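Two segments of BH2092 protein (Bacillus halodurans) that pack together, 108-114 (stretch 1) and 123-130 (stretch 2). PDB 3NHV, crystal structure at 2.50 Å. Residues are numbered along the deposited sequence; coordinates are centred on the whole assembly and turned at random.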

ATOM      1  N   ILE B 108       5.334   7.132  -8.785  1.00 46.83           N
ATOM      2  CA  ILE B 108       5.646   8.511  -9.108  1.00 40.60           C
ATOM      3  C   ILE B 108       4.614   9.428  -8.476  1.00 39.00           C
ATOM      4  O   ILE B 108       4.854  10.614  -8.279  1.00 38.13           O
ATOM      5  CB  ILE B 108       5.674   8.728 -10.640  1.00 52.93           C
ATOM      6  CG1 ILE B 108       6.230  10.118 -10.965  1.00 54.99           C
ATOM      7  CG2 ILE B 108       4.278   8.550 -11.222  1.00 42.53           C
ATOM      8  CD1 ILE B 108       6.503  10.337 -12.447  1.00 61.08           C
ATOM      9  N   GLU B 109       3.458   8.867  -8.156  1.00 38.57           N
ATOM     10  CA  GLU B 109       2.421   9.651  -7.536  1.00 42.56           C
ATOM     11  C   GLU B 109       2.936  10.260  -6.234  1.00 44.72           C
ATOM     12  O   GLU B 109       2.934  11.474  -6.066  1.00 54.77           O
ATOM     13  CB  GLU B 109       1.203   8.790  -7.243  1.00 40.12           C
ATOM     14  CG  GLU B 109       0.175   9.530  -6.433  1.00 44.73           C
ATOM     15  CD  GLU B 109      -0.944   8.644  -5.961  1.00 47.47           C
ATOM     16  OE1 GLU B 109      -1.712   9.101  -5.090  1.00 49.22           O
ATOM     17  OE2 GLU B 109      -1.055   7.503  -6.463  1.00 53.00           O
ATOM     18  N   TYR B 110       3.391   9.427  -5.309  1.00 43.40           N
ATOM     19  CA  TYR B 110       3.883   9.953  -4.049  1.00 46.08           C
ATOM     20  C   TYR B 110       5.253  10.608  -4.156  1.00 47.58           C
ATOM     21  O   TYR B 110       5.673  11.334  -3.256  1.00 53.75           O
ATOM     22  CB  TYR B 110       3.857   8.857  -2.978  1.00 46.74           C
ATOM     23  CG  TYR B 110       2.518   8.788  -2.268  1.00 62.64           C
ATOM     24  CD1 TYR B 110       2.269   9.568  -1.129  1.00 61.58           C
ATOM     25  CD2 TYR B 110       1.468   8.010  -2.774  1.00 57.48           C
ATOM     26  CE1 TYR B 110       1.010   9.580  -0.518  1.00 56.01           C
ATOM     27  CE2 TYR B 110       0.204   8.019  -2.165  1.00 55.68           C
ATOM     28  CZ  TYR B 110      -0.012   8.807  -1.043  1.00 54.94           C
ATOM     29  OH  TYR B 110      -1.253   8.837  -0.455  1.00 66.26           O
ATOM     30  N   TRP B 111       5.947  10.375  -5.264  1.00 51.60           N
ATOM     31  CA  TRP B 111       7.251  10.991  -5.463  1.00 46.16           C
ATOM     32  C   TRP B 111       7.028  12.479  -5.680  1.00 49.69           C
ATOM     33  O   TRP B 111       7.753  13.321  -5.141  1.00 47.18           O
ATOM     34  CB  TRP B 111       7.952  10.390  -6.678  1.00 47.03           C
ATOM     35  CG  TRP B 111       9.129  11.177  -7.095  1.00 47.41           C
ATOM     36  CD1 TRP B 111       9.143  12.232  -7.957  1.00 42.25           C
ATOM     37  CD2 TRP B 111      10.467  11.036  -6.607  1.00 46.22           C
ATOM     38  NE1 TRP B 111      10.406  12.762  -8.035  1.00 42.27           N
ATOM     39  CE2 TRP B 111      11.239  12.049  -7.219  1.00 44.34           C
ATOM     40  CE3 TRP B 111      11.087  10.157  -5.712  1.00 39.88           C
ATOM     41  CZ2 TRP B 111      12.605  12.205  -6.962  1.00 46.44           C
ATOM     42  CZ3 TRP B 111      12.448  10.311  -5.455  1.00 43.53           C
ATOM     43  CH2 TRP B 111      13.191  11.328  -6.078  1.00 41.93           C
ATOM     44  N   ARG B 112       6.010  12.793  -6.472  1.00 47.80           N
ATOM     45  CA  ARG B 112       5.666  14.173  -6.761  1.00 47.26           C
ATOM     46  C   ARG B 112       4.984  14.812  -5.549  1.00 45.93           C
ATOM     47  O   ARG B 112       5.254  15.963  -5.226  1.00 53.87           O
ATOM     48  CB  ARG B 112       4.762  14.237  -8.001  1.00 55.13           C
ATOM     49  CG  ARG B 112       5.441  13.792  -9.297  1.00 52.56           C
ATOM     50  CD  ARG B 112       4.426  13.602 -10.409  1.00 51.20           C
ATOM     51  NE  ARG B 112       3.748  14.852 -10.732  1.00 56.25           N
ATOM     52  CZ  ARG B 112       2.683  14.955 -11.522  1.00 59.89           C
ATOM     53  NH1 ARG B 112       2.151  13.880 -12.088  1.00 58.89           N
ATOM     54  NH2 ARG B 112       2.148  16.145 -11.747  1.00 54.09           N
ATOM     55  N   LYS B 113       4.114  14.069  -4.870  1.00 41.80           N
ATOM     56  CA  LYS B 113       3.447  14.607  -3.685  1.00 42.98           C
ATOM     57  C   LYS B 113       4.488  14.978  -2.629  1.00 44.26           C
ATOM     58  O   LYS B 113       4.342  15.974  -1.926  1.00 40.80           O
ATOM     59  CB  LYS B 113       2.465  13.595  -3.090  1.00 37.23           C
ATOM     60  CG  LYS B 113       1.104  13.545  -3.780  1.00 44.85           C
ATOM     61  CD  LYS B 113       0.179  12.542  -3.098  1.00 49.31           C
ATOM     62  CE  LYS B 113      -1.132  12.371  -3.858  1.00 62.06           C
ATOM     63  NZ  LYS B 113      -2.006  11.296  -3.283  1.00 57.24           N
ATOM     64  N   GLU B 114       5.542  14.180  -2.519  1.00 36.76           N
ATOM     65  CA  GLU B 114       6.576  14.473  -1.546  1.00 41.44           C
ATOM     66  C   GLU B 114       7.543  15.537  -2.074  1.00 50.81           C
ATOM     67  O   GLU B 114       8.699  15.625  -1.652  1.00 43.63           O
ATOM     68  CB  GLU B 114       7.305  13.186  -1.150  1.00 36.58           C
ATOM     69  CG  GLU B 114       6.522  12.387  -0.113  1.00 37.52           C
ATOM     70  CD  GLU B 114       7.036  10.974   0.083  1.00 54.06           C
ATOM     71  OE1 GLU B 114       8.269  10.790   0.188  1.00 49.99           O
ATOM     72  OE2 GLU B 114       6.200  10.042   0.152  1.00 52.12           O
ATOM     73  N   GLY B 123       6.160  17.655 -17.499  1.00 57.47           N
ATOM     74  CA  GLY B 123       6.744  17.797 -16.176  1.00 58.82           C
ATOM     75  C   GLY B 123       5.715  17.760 -15.058  1.00 61.53           C
ATOM     76  O   GLY B 123       4.934  16.814 -14.943  1.00 57.71           O
ATOM     77  N   ALA B 124       5.709  18.807 -14.237  1.00 62.55           N
ATOM     78  CA  ALA B 124       4.784  18.902 -13.116  1.00 58.16           C
ATOM     79  C   ALA B 124       3.346  19.147 -13.565  1.00 60.08           C
ATOM     80  O   ALA B 124       2.440  19.203 -12.738  1.00 58.51           O
ATOM     81  CB  ALA B 124       5.230  20.012 -12.173  1.00 62.28           C
ATOM     82  N   LYS B 125       3.131  19.294 -14.869  1.00 65.32           N
ATOM     83  CA  LYS B 125       1.782  19.534 -15.375  1.00 65.52           C
ATOM     84  C   LYS B 125       1.109  18.267 -15.875  1.00 63.74           C
ATOM     85  O   LYS B 125      -0.092  18.258 -16.154  1.00 59.60           O
ATOM     86  CB  LYS B 125       1.798  20.599 -16.480  1.00 68.81           C
ATOM     87  CG  LYS B 125       1.772  22.027 -15.942  1.00 82.33           C
ATOM     88  CD  LYS B 125       1.539  23.071 -17.032  1.00 88.42           C
ATOM     89  CE  LYS B 125       1.483  24.484 -16.433  1.00 93.67           C
ATOM     90  NZ  LYS B 125       1.350  25.561 -17.461  1.00 89.52           N
ATOM     91  N   ALA B 126       1.883  17.191 -15.969  1.00 63.33           N
ATOM     92  CA  ALA B 126       1.358  15.909 -16.426  1.00 68.21           C
ATOM     93  C   ALA B 126       0.303  15.388 -15.451  1.00 70.24           C
ATOM     94  O   ALA B 126       0.206  15.860 -14.317  1.00 70.53           O
ATOM     95  CB  ALA B 126       2.487  14.905 -16.547  1.00 69.77           C
ATOM     96  N   ASP B 127      -0.488  14.416 -15.895  1.00 69.34           N
ATOM     97  CA  ASP B 127      -1.517  13.855 -15.036  1.00 68.23           C
ATOM     98  C   ASP B 127      -0.897  13.167 -13.837  1.00 67.94           C
ATOM     99  O   ASP B 127       0.181  12.581 -13.928  1.00 68.59           O
ATOM    100  CB  ASP B 127      -2.390  12.870 -15.801  1.00 73.45           C
ATOM    101  CG  ASP B 127      -3.356  13.568 -16.730  1.00 84.71           C
ATOM    102  OD1 ASP B 127      -3.837  14.661 -16.352  1.00 87.83           O
ATOM    103  OD2 ASP B 127      -3.642  13.026 -17.818  1.00 85.64           O
ATOM    104  N   LEU B 128      -1.583  13.244 -12.706  1.00 62.47           N
ATOM    105  CA  LEU B 128      -1.081  12.638 -11.491  1.00 54.04           C
ATOM    106  C   LEU B 128      -1.508  11.187 -11.387  1.00 51.32           C
ATOM    107  O   LEU B 128      -0.751  10.348 -10.911  1.00 48.29           O
ATOM    108  CB  LEU B 128      -1.585  13.416 -10.280  1.00 52.52           C
ATOM    109  CG  LEU B 128      -1.105  12.918  -8.920  1.00 52.32           C
ATOM    110  CD1 LEU B 128       0.417  12.850  -8.873  1.00 52.71           C
ATOM    111  CD2 LEU B 128      -1.633  13.854  -7.857  1.00 54.86           C
ATOM    112  N   PHE B 129      -2.718  10.894 -11.845  1.00 54.33           N
ATOM    113  CA  PHE B 129      -3.237   9.536 -11.783  1.00 52.48           C
ATOM    114  C   PHE B 129      -3.424   8.905 -13.162  1.00 53.76           C
ATOM    115  O   PHE B 129      -3.509   9.596 -14.172  1.00 57.12           O
ATOM    116  CB  PHE B 129      -4.587   9.510 -11.069  1.00 55.57           C
ATOM    117  CG  PHE B 129      -4.577  10.140  -9.714  1.00 58.97           C
ATOM    118  CD1 PHE B 129      -4.947  11.471  -9.550  1.00 65.29           C
ATOM    119  CD2 PHE B 129      -4.235   9.394  -8.590  1.00 60.75           C
ATOM    120  CE1 PHE B 129      -4.982  12.055  -8.278  1.00 74.10           C
ATOM    121  CE2 PHE B 129      -4.264   9.961  -7.318  1.00 68.07           C
ATOM    122  CZ  PHE B 129      -4.640  11.297  -7.158  1.00 76.40           C
ATOM    123  N   TRP B 130      -3.498   7.579 -13.179  1.00 53.89           N
ATOM    124  CA  TRP B 130      -3.718   6.822 -14.400  1.00 57.21           C
ATOM    125  C   TRP B 130      -5.173   7.041 -14.818  1.00 60.71           C
ATOM    126  O   TRP B 130      -6.076   6.973 -13.978  1.00 53.69           O
ATOM    127  CB  TRP B 130      -3.486   5.340 -14.128  1.00 58.84           C
ATOM    128  CG  TRP B 130      -3.740   4.455 -15.308  1.00 66.92           C
ATOM    129  CD1 TRP B 130      -3.027   4.419 -16.472  1.00 70.52           C
ATOM    130  CD2 TRP B 130      -4.749   3.441 -15.425  1.00 67.98           C
ATOM    131  NE1 TRP B 130      -3.523   3.443 -17.305  1.00 68.01           N
ATOM    132  CE2 TRP B 130      -4.580   2.827 -16.687  1.00 70.37           C
ATOM    133  CE3 TRP B 130      -5.778   2.989 -14.586  1.00 66.83           C
ATOM    134  CZ2 TRP B 130      -5.400   1.784 -17.132  1.00 65.47           C
ATOM    135  CZ3 TRP B 130      -6.594   1.950 -15.030  1.00 69.49           C
ATOM    136  CH2 TRP B 130      -6.398   1.361 -16.291  1.00 70.38           C
TER

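The contact turns on one side chain reading the backbone of a loop. Arg112 lies on the last turns of a helix, its CA-to-CB bond directed toward the second stretch, and of all the residues here it has the largest area covered by the other stretch. With chi angles m, t, p and then close to 180°, the chain carries its guanidinium to a bend of the loop where several carbonyl oxygens gather. Two hydrogen bonds result. Arg112 NH1 donates to Asp127 O at 3.0 Å, with a bent N-H...O angle of 134°, and Arg112 NH2 donates to Ala126 O at 3.2 Å, with a straighter 153°. A third oxygen, Ala124 O, also lies 3.2 Å from Arg112 NH2, but here the geometry leaves a hydrogen bond undecided.

The arrangement suits the group. Ala124 O, Ala126 O and Asp127 O all sit at the edge of the guanidinium, near its plane, which is where its N-H bonds point. The faces are treated differently: Leu128 CD1 covers one, with a side-chain approach of 3.8 Å from Arg112 NH1 to Leu128 CD1, while Gly123 O lies over the opposite face, 4.3 Å from Arg112 NH2. That last oxygen has a partner within its own stretch, since Ala126 N donates to Gly123 O at 3.2 Å across the short 3-10 turn. Because every acceptor offered to the arginine is a main-chain carbonyl, recognition depends on the path of the loop; even the carboxylate of Asp127 takes no part, for its CA-to-CB bond points away and only its carbonyl is used. Gly123 contributes to that path with a positive phi of 49°, a value that by itself favours glycine.

One turn earlier on the helix, the contact becomes largely apolar. Glu109 and Leu128 are the closest pair by CA position, with Glu109 CA and Leu128 CA 6.1 Å apart, and Leu128 CD1 packs 4.0 Å from Glu109 CA. The same methyl is also 4.1 Å from Glu109 CG, so the glutamate presents its aliphatic part to the leucine. Leucine CD2 meets another aliphatic portion of a charged residue: Lys113 CE is 4.3 Å from Leu128 CD2.

The charges at the ends of these two chains are settled within the helix. Lys113 NZ donates to Glu109 OE1 at 2.9 Å, a salt bridge between residues four apart, about one turn of helix. Glu109 OE1 is also hydrogen-bonded elsewhere in the structure, and it still comes within 3.5 Å of Phe129 CE2, approaching the ring obliquely. The aromatic ring therefore adds packing beside an oxygen that already has its polar partners.

Beneath these side chains, the helix backbone pairs its own groups: Arg112 N donates to Ile108 O and Lys113 N to Glu109 O, both at 3.1 Å. The rule to be read here is economical: let an arginine meet loop carbonyls edge-on, cover a face with a leucine methyl, and pair neighbouring charges along the helix.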